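Local coordinates for protein KLLA0E08119p (Kluyveromyces lactis, PDB 3VA7) that probably carboxylates urea with ATP and hydrogencarbonate through a biotin cofactor, as the urea carboxylase part of a longer enzyme that probably also hydrolyses the product, at residues H236-M241 and R321-H326; I328-M331 and L335-V338; D936-D941 and E1085-I1090; T1020-V1025 and D1092-K1097. One frame throughout, in Å; residues are numbered along the deposited sequence.

Contact 1. Residues H236-M241 and R321-H326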
loop_
_atom_site.group_PDB
_atom_site.type_symbol
_atom_site.label_atom_id
_atom_site.label_comp_id
_atom_site.label_asym_id
_atom_site.label_seq_id
_atom_site.Cartn_x
_atom_site.Cartn_y
_atom_site.Cartn_z
ATOM N N HIS A 236 -25.296 -17.435 -29.719
ATOM C CA HIS A 236 -25.098 -18.599 -28.837
ATOM C C HIS A 236 -26.272 -18.629 -27.855
ATOM O O HIS A 236 -26.320 -17.826 -26.906
ATOM C CB HIS A 236 -23.755 -18.453 -28.141
ATOM C CG HIS A 236 -23.431 -19.523 -27.150
ATOM N ND1 HIS A 236 -22.290 -20.298 -27.253
ATOM C CD2 HIS A 236 -24.036 -19.891 -25.988
ATOM C CE1 HIS A 236 -22.226 -21.122 -26.217
ATOM N NE2 HIS A 236 -23.272 -20.894 -25.434
ATOM N N VAL A 237 -27.256 -19.493 -28.114
ATOM C CA VAL A 237 -28.413 -19.554 -27.247
ATOM C C VAL A 237 -28.342 -20.904 -26.597
ATOM O O VAL A 237 -28.190 -21.911 -27.287
ATOM C CB VAL A 237 -29.715 -19.389 -27.989
ATOM C CG1 VAL A 237 -30.859 -19.367 -27.009
ATOM C CG2 VAL A 237 -29.710 -18.095 -28.804
ATOM N N GLU A 238 -28.386 -20.951 -25.273
ATOM C CA GLU A 238 -28.271 -22.223 -24.617
ATOM C C GLU A 238 -29.492 -22.435 -23.749
ATOM O O GLU A 238 -30.164 -21.464 -23.330
ATOM C CB GLU A 238 -26.963 -22.298 -23.840
ATOM C CG GLU A 238 -26.890 -21.337 -22.628
ATOM C CD GLU A 238 -25.488 -21.179 -22.073
ATOM O OE1 GLU A 238 -24.487 -21.591 -22.724
ATOM O OE2 GLU A 238 -25.390 -20.623 -20.963
ATOM N N ILE A 239 -29.799 -23.702 -23.495
ATOM C CA ILE A 239 -30.919 -24.041 -22.655
ATOM C C ILE A 239 -30.408 -24.653 -21.378
ATOM O O ILE A 239 -29.584 -25.550 -21.391
ATOM C CB ILE A 239 -31.905 -24.997 -23.360
ATOM C CG1 ILE A 239 -32.532 -24.342 -24.597
ATOM C CG2 ILE A 239 -33.048 -25.440 -22.376
ATOM C CD1 ILE A 239 -33.790 -23.543 -24.262
ATOM N N GLN A 240 -30.883 -24.150 -20.260
ATOM C CA GLN A 240 -30.549 -24.740 -18.974
ATOM C C GLN A 240 -31.563 -25.820 -18.700
ATOM O O GLN A 240 -32.777 -25.549 -18.648
ATOM C CB GLN A 240 -30.635 -23.691 -17.868
ATOM C CG GLN A 240 -30.575 -24.261 -16.488
ATOM C CD GLN A 240 -29.176 -24.703 -16.119
ATOM O OE1 GLN A 240 -28.242 -23.894 -16.067
ATOM N NE2 GLN A 240 -29.013 -25.990 -15.903
ATOM N N MET A 241 -31.080 -27.040 -18.496
ATOM C CA MET A 241 -31.977 -28.142 -18.295
ATOM C C MET A 241 -31.684 -28.856 -16.985
ATOM O O MET A 241 -30.555 -28.849 -16.482
ATOM C CB MET A 241 -31.955 -29.041 -19.544
ATOM C CG MET A 241 -32.178 -30.518 -19.343
ATOM S SD MET A 241 -30.632 -31.402 -19.603
ATOM C CE MET A 241 -30.761 -32.412 -18.131
ATOM N N ARG A 321 -22.761 -30.291 -16.627
ATOM C CA ARG A 321 -22.422 -29.649 -15.374
ATOM C C ARG A 321 -23.199 -28.395 -15.219
ATOM O O ARG A 321 -23.811 -27.946 -16.153
ATOM C CB ARG A 321 -20.951 -29.275 -15.390
ATOM C CG ARG A 321 -20.508 -28.446 -16.605
ATOM C CD ARG A 321 -19.033 -28.001 -16.392
ATOM N NE ARG A 321 -18.451 -27.332 -17.564
ATOM C CZ ARG A 321 -18.763 -26.092 -17.938
ATOM N NH1 ARG A 321 -19.685 -25.388 -17.259
ATOM N NH2 ARG A 321 -18.169 -25.551 -19.001
ATOM N N LEU A 322 -23.144 -27.786 -14.051
ATOM C CA LEU A 322 -23.654 -26.436 -13.902
ATOM C C LEU A 322 -22.731 -25.465 -14.645
ATOM O O LEU A 322 -21.576 -25.774 -14.912
ATOM C CB LEU A 322 -23.728 -26.068 -12.424
ATOM C CG LEU A 322 -24.484 -24.803 -12.024
ATOM C CD1 LEU A 322 -26.010 -24.907 -12.168
ATOM C CD2 LEU A 322 -24.112 -24.432 -10.601
ATOM N N GLN A 323 -23.224 -24.290 -14.976
ATOM C CA GLN A 323 -22.408 -23.307 -15.704
ATOM C C GLN A 323 -22.236 -21.974 -14.965
ATOM O O GLN A 323 -23.140 -21.572 -14.173
ATOM C CB GLN A 323 -23.036 -23.010 -17.060
ATOM C CG GLN A 323 -22.777 -24.023 -18.157
ATOM C CD GLN A 323 -23.487 -23.594 -19.408
ATOM O OE1 GLN A 323 -24.692 -23.459 -19.394
ATOM N NE2 GLN A 323 -22.762 -23.317 -20.461
ATOM N N VAL A 324 -21.100 -21.298 -15.229
ATOM C CA VAL A 324 -20.807 -19.992 -14.652
ATOM C C VAL A 324 -22.015 -19.017 -14.715
ATOM O O VAL A 324 -22.418 -18.482 -13.695
ATOM C CB VAL A 324 -19.508 -19.331 -15.223
ATOM C CG1 VAL A 324 -19.244 -17.947 -14.522
ATOM C CG2 VAL A 324 -18.230 -20.274 -15.106
ATOM N N GLU A 325 -22.660 -18.883 -15.872
ATOM C CA GLU A 325 -23.800 -17.949 -16.032
ATOM C C GLU A 325 -25.119 -18.334 -15.404
ATOM O O GLU A 325 -26.119 -17.613 -15.628
ATOM C CB GLU A 325 -24.076 -17.595 -17.514
ATOM C CG GLU A 325 -24.303 -18.774 -18.410
ATOM C CD GLU A 325 -23.014 -19.350 -19.024
ATOM O OE1 GLU A 325 -21.947 -19.313 -18.379
ATOM O OE2 GLU A 325 -23.067 -19.833 -20.184
ATOM N N HIS A 326 -25.162 -19.448 -14.674
ATOM C CA HIS A 326 -26.432 -19.962 -14.124
ATOM C C HIS A 326 -27.218 -18.941 -13.289
ATOM O O HIS A 326 -28.454 -19.048 -13.189
ATOM C CB HIS A 326 -26.224 -21.254 -13.286
ATOM C CG HIS A 326 -25.701 -20.995 -11.901
ATOM N ND1 HIS A 326 -24.366 -20.755 -11.645
ATOM C CD2 HIS A 326 -26.334 -20.912 -10.704
ATOM C CE1 HIS A 326 -24.200 -20.528 -10.349
ATOM N NE2 HIS A 326 -25.377 -20.614 -9.755
HETATM O O HOH W 1 -25.882 -26.438 -16.413
#
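Glu238 reaches from the strand into the loop 321-326, where Gln323 and Glu325 come to meet it from the opposite direction. Its CB already faces the loop. CG sits between the backbone N and the carbonyl carbon (chi1 67°), and the chain then runs extended, carrying the carboxylate to the loop. CD is the first atom to feel the loop, with Glu325 OE2 at 3.4 Å and Gln323 OE1 slightly farther. The two oxygens then take different partners. Glu238 OE1 accepts from His236 NE2 at 3.1 Å; this oxygen lies in the plane of the His236 ring, while the N-H meets the carboxylate from above its plane. A weak bond from Gln323 NE2 (3.3 Å) reaches the same oxygen. Glu238 OE2 lies 2.6 Å from Glu325 OE2, the two carboxylates nearly coplanar (8° apart). Arg255 forms a salt bridge with Glu238 OE2. The amide of Gln323 is turned 44° from the Glu238 carboxylate, and its OE1 accepts from Thr301. Farther along the strand, a water accepts from Gln240 NE2 at 3.2 Å and donates to Arg321 O, while Gln240 OE1 takes a bond from Arg255. The type I turn from Gln323 to His326 belongs to the Arg-Leu-Gln-Val-Glu-His sequence of the biotin carboxylase family, whose loop lines the active site in relatives. Lys265 and Arg367 pair with Glu325 as Arg255 does with Glu238, and such basic neighbours would be expected to offset the gathering of two acid groups in this buried place.

Contact 2. Residues I328-M331 and L335-V338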
loop_
_atom_site.group_PDB
_atom_site.type_symbol
_atom_site.label_atom_id
_atom_site.label_comp_id
_atom_site.label_asym_id
_atom_site.label_seq_id
_atom_site.Cartn_x
_atom_site.Cartn_y
_atom_site.Cartn_z
ATOM N N ILE A 328 -28.231 -15.936 -13.875
ATOM C CA ILE A 328 -29.281 -15.106 -14.502
ATOM C C ILE A 328 -30.625 -15.846 -14.573
ATOM O O ILE A 328 -31.720 -15.268 -14.308
ATOM C CB ILE A 328 -28.874 -14.492 -15.849
ATOM C CG1 ILE A 328 -28.527 -15.557 -16.878
ATOM C CG2 ILE A 328 -27.701 -13.546 -15.657
ATOM C CD1 ILE A 328 -28.330 -14.997 -18.234
ATOM N N THR A 329 -30.525 -17.145 -14.888
ATOM C CA THR A 329 -31.650 -18.074 -14.844
ATOM C C THR A 329 -32.323 -18.053 -13.460
ATOM O O THR A 329 -33.583 -18.017 -13.342
ATOM C CB THR A 329 -31.157 -19.509 -15.237
ATOM O OG1 THR A 329 -30.603 -19.470 -16.565
ATOM C CG2 THR A 329 -32.267 -20.500 -15.224
ATOM N N GLU A 330 -31.501 -18.058 -12.414
ATOM C CA GLU A 330 -32.042 -18.018 -11.025
ATOM C C GLU A 330 -32.805 -16.694 -10.728
ATOM O O GLU A 330 -33.718 -16.660 -9.911
ATOM C CB GLU A 330 -30.945 -18.268 -9.975
ATOM C CG GLU A 330 -30.351 -19.669 -10.017
ATOM C CD GLU A 330 -29.332 -19.960 -8.905
ATOM O OE1 GLU A 330 -28.873 -18.991 -8.230
ATOM O OE2 GLU A 330 -28.995 -21.166 -8.684
ATOM N N MET A 331 -32.442 -15.622 -11.421
ATOM C CA MET A 331 -33.037 -14.361 -11.094
ATOM C C MET A 331 -34.417 -14.444 -11.695
ATOM O O MET A 331 -35.409 -14.099 -11.022
ATOM C CB MET A 331 -32.259 -13.159 -11.682
ATOM C CG MET A 331 -30.931 -12.846 -11.028
ATOM S SD MET A 331 -31.109 -11.915 -9.483
ATOM C CE MET A 331 -31.005 -13.375 -8.423
ATOM N N LEU A 335 -35.496 -19.819 -8.759
ATOM C CA LEU A 335 -35.040 -21.150 -8.372
ATOM C C LEU A 335 -33.623 -21.103 -7.881
ATOM O O LEU A 335 -32.815 -20.351 -8.382
ATOM C CB LEU A 335 -35.100 -22.126 -9.548
ATOM C CG LEU A 335 -36.508 -22.409 -10.097
ATOM C CD1 LEU A 335 -36.403 -23.464 -11.186
ATOM C CD2 LEU A 335 -37.498 -22.800 -9.020
ATOM N N ASP A 336 -33.313 -21.905 -6.886
ATOM C CA ASP A 336 -31.949 -22.070 -6.522
ATOM C C ASP A 336 -31.529 -23.409 -7.183
ATOM O O ASP A 336 -31.866 -24.501 -6.688
ATOM C CB ASP A 336 -31.827 -22.067 -5.001
ATOM C CG ASP A 336 -30.413 -22.367 -4.506
ATOM O OD1 ASP A 336 -30.171 -22.096 -3.299
ATOM O OD2 ASP A 336 -29.547 -22.895 -5.282
ATOM N N LEU A 337 -30.783 -23.298 -8.288
ATOM C CA LEU A 337 -30.313 -24.460 -9.059
ATOM C C LEU A 337 -29.407 -25.447 -8.287
ATOM O O LEU A 337 -29.611 -26.646 -8.365
ATOM C CB LEU A 337 -29.636 -23.982 -10.334
ATOM C CG LEU A 337 -30.586 -23.261 -11.299
ATOM C CD1 LEU A 337 -29.742 -22.951 -12.523
ATOM C CD2 LEU A 337 -31.917 -24.098 -11.685
ATOM N N VAL A 338 -28.435 -24.957 -7.528
ATOM C CA VAL A 338 -27.688 -25.807 -6.575
ATOM C C VAL A 338 -28.621 -26.581 -5.652
ATOM O O VAL A 338 -28.382 -27.738 -5.385
ATOM C CB VAL A 338 -26.581 -25.021 -5.787
ATOM C CG1 VAL A 338 -26.013 -25.815 -4.562
ATOM C CG2 VAL A 338 -25.456 -24.580 -6.725
#
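Glu330 hands its carboxylate to the start of the next helix: OE2 accepts from Leu337 N at 2.8 Å, with the donor standing 40° above the carboxylate plane and an N-H...O angle of 141°. The same oxygen has Leu337 CB at 3.3 Å. Lower on the chain, Glu330 CB and CG lie alongside the carbonyl oxygen of Leu335, and CG also touches Leu337 CG at 3.8 Å, the two side chains passing each other at a slant. Glu330 CG stands beside the backbone N (chi1 -66°) and the chain is extended from there, which is how a residue whose CB does not point at residues 335-338 still reaches them. Thr329 CG2 adds a looser apolar touch on Leu337 CD1 at 4.4 Å.

One layer out, Arg45 pairs with both Glu330 OE2 and Asp336 OD2, two oxygens 3.9 Å apart, while Arg394 holds Glu330 OE1. Asp336 is the N-cap of helix 337-345: its OD2 accepts from Glu339 N, and its OD1 meets Arg52 and Thr49. Thr329 OG1 is in turn bonded to Arg255. Within the ATP-binding region of the biotin carboxylase part, this is a tight connection between two successive helices, 326-333 and 337-345, in which the first supplies an acceptor to the second. Two carboxylates at a helix N-terminus suit the first-turn N-H groups, which have no carbonyl acceptor within the helix, and the shared arginine probably eases their mutual repulsion.

Contact 3. Residues D936-D941 and E1085-I1090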
loop_
_atom_site.group_PDB
_atom_site.type_symbol
_atom_site.label_atom_id
_atom_site.label_comp_id
_atom_site.label_asym_id
_atom_site.label_seq_id
_atom_site.Cartn_x
_atom_site.Cartn_y
_atom_site.Cartn_z
ATOM N N ASP A 936 16.653 -12.607 14.931
ATOM C CA ASP A 936 16.404 -13.461 13.789
ATOM C C ASP A 936 17.230 -12.987 12.632
ATOM O O ASP A 936 17.898 -11.970 12.726
ATOM C CB ASP A 936 14.943 -13.339 13.415
ATOM C CG ASP A 936 14.563 -11.914 13.097
ATOM O OD1 ASP A 936 14.551 -11.084 14.059
ATOM O OD2 ASP A 936 14.329 -11.597 11.910
ATOM N N SER A 937 17.126 -13.661 11.500
ATOM C CA SER A 937 17.986 -13.357 10.408
ATOM C C SER A 937 17.730 -11.967 9.805
ATOM O O SER A 937 18.657 -11.317 9.319
ATOM C CB SER A 937 17.882 -14.449 9.346
ATOM O OG SER A 937 16.648 -14.412 8.621
ATOM N N LYS A 938 16.489 -11.502 9.797
ATOM C CA LYS A 938 16.237 -10.254 9.082
ATOM C C LYS A 938 16.712 -9.027 9.879
ATOM O O LYS A 938 17.223 -8.060 9.299
ATOM C CB LYS A 938 14.801 -10.165 8.629
ATOM C CG LYS A 938 14.572 -11.090 7.479
ATOM C CD LYS A 938 13.121 -11.301 7.141
ATOM C CE LYS A 938 12.981 -12.014 5.851
ATOM N NZ LYS A 938 11.528 -12.299 5.621
ATOM N N THR A 939 16.589 -9.130 11.199
ATOM C CA THR A 939 17.111 -8.163 12.118
ATOM C C THR A 939 18.635 -8.103 12.015
ATOM O O THR A 939 19.209 -7.027 11.857
ATOM C CB THR A 939 16.793 -8.581 13.569
ATOM O OG1 THR A 939 15.439 -9.013 13.689
ATOM C CG2 THR A 939 17.059 -7.473 14.528
ATOM N N LEU A 940 19.307 -9.262 12.138
ATOM C CA LEU A 940 20.745 -9.286 12.011
ATOM C C LEU A 940 21.156 -8.760 10.624
ATOM O O LEU A 940 22.051 -7.912 10.526
ATOM C CB LEU A 940 21.315 -10.644 12.345
ATOM C CG LEU A 940 21.168 -11.180 13.792
ATOM C CD1 LEU A 940 21.576 -12.644 13.929
ATOM C CD2 LEU A 940 21.938 -10.349 14.787
ATOM N N ASP A 941 20.455 -9.149 9.565
ATOM C CA ASP A 941 20.903 -8.685 8.252
ATOM C C ASP A 941 20.836 -7.163 8.130
ATOM O O ASP A 941 21.497 -6.581 7.237
ATOM C CB ASP A 941 20.140 -9.336 7.104
ATOM C CG ASP A 941 20.922 -9.299 5.798
ATOM O OD1 ASP A 941 22.151 -9.601 5.772
ATOM O OD2 ASP A 941 20.343 -8.988 4.756
ATOM N N GLU A 1085 8.384 -19.804 13.358
ATOM C CA GLU A 1085 7.065 -19.636 13.917
ATOM C C GLU A 1085 6.541 -18.211 13.675
ATOM O O GLU A 1085 5.311 -18.007 13.563
ATOM C CB GLU A 1085 7.059 -19.904 15.414
ATOM C CG GLU A 1085 7.256 -21.341 15.828
ATOM C CD GLU A 1085 7.396 -21.557 17.358
ATOM O OE1 GLU A 1085 7.654 -20.636 18.168
ATOM O OE2 GLU A 1085 7.282 -22.710 17.767
ATOM N N LEU A 1086 7.467 -17.240 13.640
ATOM C CA LEU A 1086 7.169 -15.836 13.390
ATOM C C LEU A 1086 6.830 -15.595 11.948
ATOM O O LEU A 1086 6.029 -14.765 11.657
ATOM C CB LEU A 1086 8.345 -14.918 13.779
ATOM C CG LEU A 1086 8.144 -13.443 13.425
ATOM C CD1 LEU A 1086 7.088 -12.856 14.324
ATOM C CD2 LEU A 1086 9.389 -12.638 13.568
ATOM N N GLU A 1087 7.464 -16.281 11.029
ATOM C CA GLU A 1087 7.068 -16.107 9.661
ATOM C C GLU A 1087 5.656 -16.695 9.414
ATOM O O GLU A 1087 4.974 -16.260 8.501
ATOM C CB GLU A 1087 8.115 -16.693 8.697
ATOM C CG GLU A 1087 9.471 -16.046 8.805
ATOM C CD GLU A 1087 9.606 -14.644 8.175
ATOM O OE1 GLU A 1087 10.701 -14.010 8.373
ATOM O OE2 GLU A 1087 8.643 -14.183 7.479
ATOM N N VAL A 1088 5.224 -17.677 10.217
ATOM C CA VAL A 1088 3.916 -18.254 10.007
ATOM C C VAL A 1088 2.901 -17.153 10.418
ATOM O O VAL A 1088 2.045 -16.730 9.636
ATOM C CB VAL A 1088 3.750 -19.654 10.731
ATOM C CG1 VAL A 1088 2.247 -20.027 11.002
ATOM C CG2 VAL A 1088 4.418 -20.807 9.887
ATOM N N ILE A 1089 3.074 -16.668 11.638
ATOM C CA ILE A 1089 2.291 -15.624 12.198
ATOM C C ILE A 1089 2.239 -14.385 11.285
ATOM O O ILE A 1089 1.178 -13.831 11.098
ATOM C CB ILE A 1089 2.776 -15.241 13.636
ATOM C CG1 ILE A 1089 2.429 -16.357 14.644
ATOM C CG2 ILE A 1089 2.126 -13.896 14.101
ATOM C CD1 ILE A 1089 3.388 -16.406 15.872
ATOM N N ILE A 1090 3.373 -13.993 10.708
ATOM C CA ILE A 1090 3.429 -12.790 9.860
ATOM C C ILE A 1090 2.491 -12.941 8.646
ATOM O O ILE A 1090 1.649 -12.064 8.409
ATOM C CB ILE A 1090 4.887 -12.428 9.445
ATOM C CG1 ILE A 1090 5.624 -11.806 10.614
ATOM C CG2 ILE A 1090 4.953 -11.559 8.194
ATOM C CD1 ILE A 1090 7.177 -11.627 10.324
#
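Lys938 and Glu1087 approach each other at an angle between helices 937-949 and 1083-1094, near the surface, and the carboxylate meets the outer part of the lysine chain. The lysine chain is extended throughout (chi2, chi3 and chi4 all near 180°) and brings NZ to 3.3 Å from Glu1087 OE1, a salt bridge whose hydrogen bond is weak. The glutamate does the opposite: a bend at chi2 (-75°) turns its carboxylate toward the lysine although CB does not point that way. Glu1087 OE1 also lies 3.8 Å from Lys938 CD, so the oxygen rests beside the methylene chain as well as near its charge, and OE2 stays farther from NZ, at 3.9 Å.

Arg1049 of strand 1045-1049 binds both Glu1087 OE1 and Asp936 OD2. Asp936 is the N-cap of helix 937-949, its OD2 accepting from Lys938 N at 3.0 Å. The two helices each follow one of the neighbouring parallel strands 922-934 and 1075-1081 in the carboxyltransferase part, and Leu1086 packs on both strands. Here the stronger grip on Glu1087 is that of Arg1049; the exposed lysine adds a weaker, probably solvent-screened attraction at the surface.

Contact 4. Residues T1020-V1025 and D1092-K1097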
loop_
_atom_site.group_PDB
_atom_site.type_symbol
_atom_site.label_atom_id
_atom_site.label_comp_id
_atom_site.label_asym_id
_atom_site.label_seq_id
_atom_site.Cartn_x
_atom_site.Cartn_y
_atom_site.Cartn_z
ATOM N N THR A 1020 15.526 -0.612 7.458
ATOM C CA THR A 1020 15.183 -1.483 8.588
ATOM C C THR A 1020 14.035 -2.356 8.119
ATOM O O THR A 1020 13.251 -1.972 7.219
ATOM C CB THR A 1020 14.770 -0.662 9.854
ATOM O OG1 THR A 1020 15.691 0.432 10.031
ATOM C CG2 THR A 1020 14.735 -1.565 11.166
ATOM N N ALA A 1021 13.939 -3.547 8.687
ATOM C CA ALA A 1021 12.991 -4.544 8.170
ATOM C C ALA A 1021 11.706 -4.310 8.927
ATOM O O ALA A 1021 11.746 -3.917 10.108
ATOM C CB ALA A 1021 13.514 -6.022 8.400
ATOM N N ARG A 1022 10.576 -4.600 8.279
ATOM C CA ARG A 1022 9.241 -4.495 8.912
ATOM C C ARG A 1022 9.109 -5.391 10.146
ATOM O O ARG A 1022 9.412 -6.583 10.105
ATOM C CB ARG A 1022 8.206 -4.884 7.851
ATOM C CG ARG A 1022 6.747 -5.057 8.273
ATOM C CD ARG A 1022 5.835 -4.761 7.108
ATOM N NE ARG A 1022 4.683 -5.677 6.976
ATOM C CZ ARG A 1022 4.765 -6.953 6.623
ATOM N NH1 ARG A 1022 5.949 -7.483 6.397
ATOM N NH2 ARG A 1022 3.684 -7.703 6.494
ATOM N N GLY A 1023 8.671 -4.815 11.254
ATOM C CA GLY A 1023 8.442 -5.563 12.490
ATOM C C GLY A 1023 9.641 -5.659 13.414
ATOM O O GLY A 1023 9.508 -6.126 14.549
ATOM N N VAL A 1024 10.809 -5.213 12.949
ATOM C CA VAL A 1024 12.011 -5.169 13.813
ATOM C C VAL A 1024 11.750 -4.403 15.125
ATOM O O VAL A 1024 11.105 -3.352 15.118
ATOM C CB VAL A 1024 13.193 -4.574 13.054
ATOM C CG1 VAL A 1024 14.293 -4.166 13.985
ATOM C CG2 VAL A 1024 13.724 -5.593 12.013
ATOM N N VAL A 1025 12.193 -4.950 16.252
ATOM C CA VAL A 1025 12.063 -4.285 17.510
ATOM C C VAL A 1025 13.377 -3.622 17.884
ATOM O O VAL A 1025 14.484 -4.253 17.757
ATOM C CB VAL A 1025 11.653 -5.294 18.573
ATOM C CG1 VAL A 1025 11.791 -4.741 20.016
ATOM C CG2 VAL A 1025 10.208 -5.821 18.278
ATOM N N ASP A 1092 0.030 -15.132 8.315
ATOM C CA ASP A 1092 -1.326 -15.234 8.809
ATOM C C ASP A 1092 -1.937 -13.841 9.132
ATOM O O ASP A 1092 -3.098 -13.583 8.835
ATOM C CB ASP A 1092 -1.391 -16.140 10.041
ATOM C CG ASP A 1092 -1.343 -17.652 9.707
ATOM O OD1 ASP A 1092 -1.445 -18.061 8.525
ATOM O OD2 ASP A 1092 -1.228 -18.454 10.680
ATOM N N ASN A 1093 -1.155 -12.961 9.747
ATOM C CA ASN A 1093 -1.626 -11.684 10.191
ATOM C C ASN A 1093 -1.843 -10.714 9.010
ATOM O O ASN A 1093 -2.742 -9.863 9.075
ATOM C CB ASN A 1093 -0.674 -11.103 11.222
ATOM C CG ASN A 1093 -1.061 -9.684 11.661
ATOM O OD1 ASN A 1093 -2.106 -9.503 12.338
ATOM N ND2 ASN A 1093 -0.236 -8.673 11.287
ATOM N N ASP A 1094 -1.052 -10.865 7.943
ATOM C CA ASP A 1094 -1.215 -10.060 6.738
ATOM C C ASP A 1094 -2.484 -10.387 6.030
ATOM O O ASP A 1094 -2.864 -9.620 5.130
ATOM C CB ASP A 1094 -0.079 -10.244 5.706
ATOM C CG ASP A 1094 1.199 -9.478 6.080
ATOM O OD1 ASP A 1094 1.171 -8.579 6.958
ATOM O OD2 ASP A 1094 2.254 -9.784 5.490
ATOM N N ASN A 1095 -3.083 -11.547 6.355
ATOM C CA ASN A 1095 -4.322 -12.003 5.703
ATOM C C ASN A 1095 -5.458 -12.045 6.692
ATOM O O ASN A 1095 -6.507 -12.658 6.421
ATOM C CB ASN A 1095 -4.145 -13.346 4.994
ATOM C CG ASN A 1095 -3.095 -13.271 3.870
ATOM O OD1 ASN A 1095 -1.881 -13.485 4.118
ATOM N ND2 ASN A 1095 -3.538 -12.913 2.640
ATOM N N GLY A 1096 -5.230 -11.414 7.848
ATOM C CA GLY A 1096 -6.227 -11.322 8.886
ATOM C C GLY A 1096 -6.641 -12.607 9.586
ATOM O O GLY A 1096 -7.667 -12.630 10.274
ATOM N N LYS A 1097 -5.813 -13.645 9.472
ATOM C CA LYS A 1097 -6.025 -14.919 10.146
ATOM C C LYS A 1097 -5.193 -15.117 11.417
ATOM O O LYS A 1097 -5.029 -16.237 11.877
ATOM C CB LYS A 1097 -5.693 -16.029 9.175
ATOM C CG LYS A 1097 -6.627 -16.050 7.983
ATOM C CD LYS A 1097 -8.084 -15.990 8.449
ATOM C CE LYS A 1097 -9.021 -15.522 7.326
ATOM N NZ LYS A 1097 -9.321 -16.669 6.419
#
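The guanidinium of Arg1022 meets the carboxylate of Asp1094 edge-on, with Asp1094 CG lying in the guanidinium plane and the two flat groups 29° apart, close to coplanar. A single nitrogen does the work: Arg1022 NH2 points between the two oxygens, 2.7 Å from OD1 and 2.7 Å from OD2. This differs from the bidentate pairing in which two nitrogens face two oxygens, and with N-H...O angles of 119° and 124° both hydrogen bonds are weak, so the salt bridge probably rests largely on charge. The arginine is sent outward by a CG anti to the backbone N and bends at chi3.

Arg1022 occupies the second position of a type II turn from Ala1021 to Val1024, just ahead of strand 1024-1028 in the carboxyltransferase part, and Gly1023 takes the positive phi that such a turn needs. On the other side of the salt bridge, Asp1094 lies near the C-terminal end of the helix that begins at 1083, which closes with a Schellman motif: Lys1097 N bonds to Asp1092 O at 2.8 Å and Gly1096 N to Asn1093 O at 3.2 Å. Beyond the salt bridge, Asp1092, Asn1095 and Lys1097 reach Tyr67, Asn404 and Thr72 of the biotin carboxylase part.

In the fold
The four contacts form two pairs. Contacts 1 and 2 lie in the biotin carboxylase part, their centres 11 Å apart, and touch where Gln240 OE1 meets Leu337 CD1 at 4.0 Å; Arg255 and Arg45 each have partners in both. Contacts 3 and 4, centres 9 Å apart, both draw on helix 1083-1094 in the carboxyltransferase part, through Glu1087 and Asp1094 about two turns apart, and Thr939 packs on Val1024. Between the pairs the nearest atoms, of contacts 2 and 4, are about 22 Å apart. The bound urea lies in the same part without touching them, about 13 Å from the Arg1022 side chain (nearest atoms), and the biotin on Lys1202 shares Gly1042 with the urea pocket.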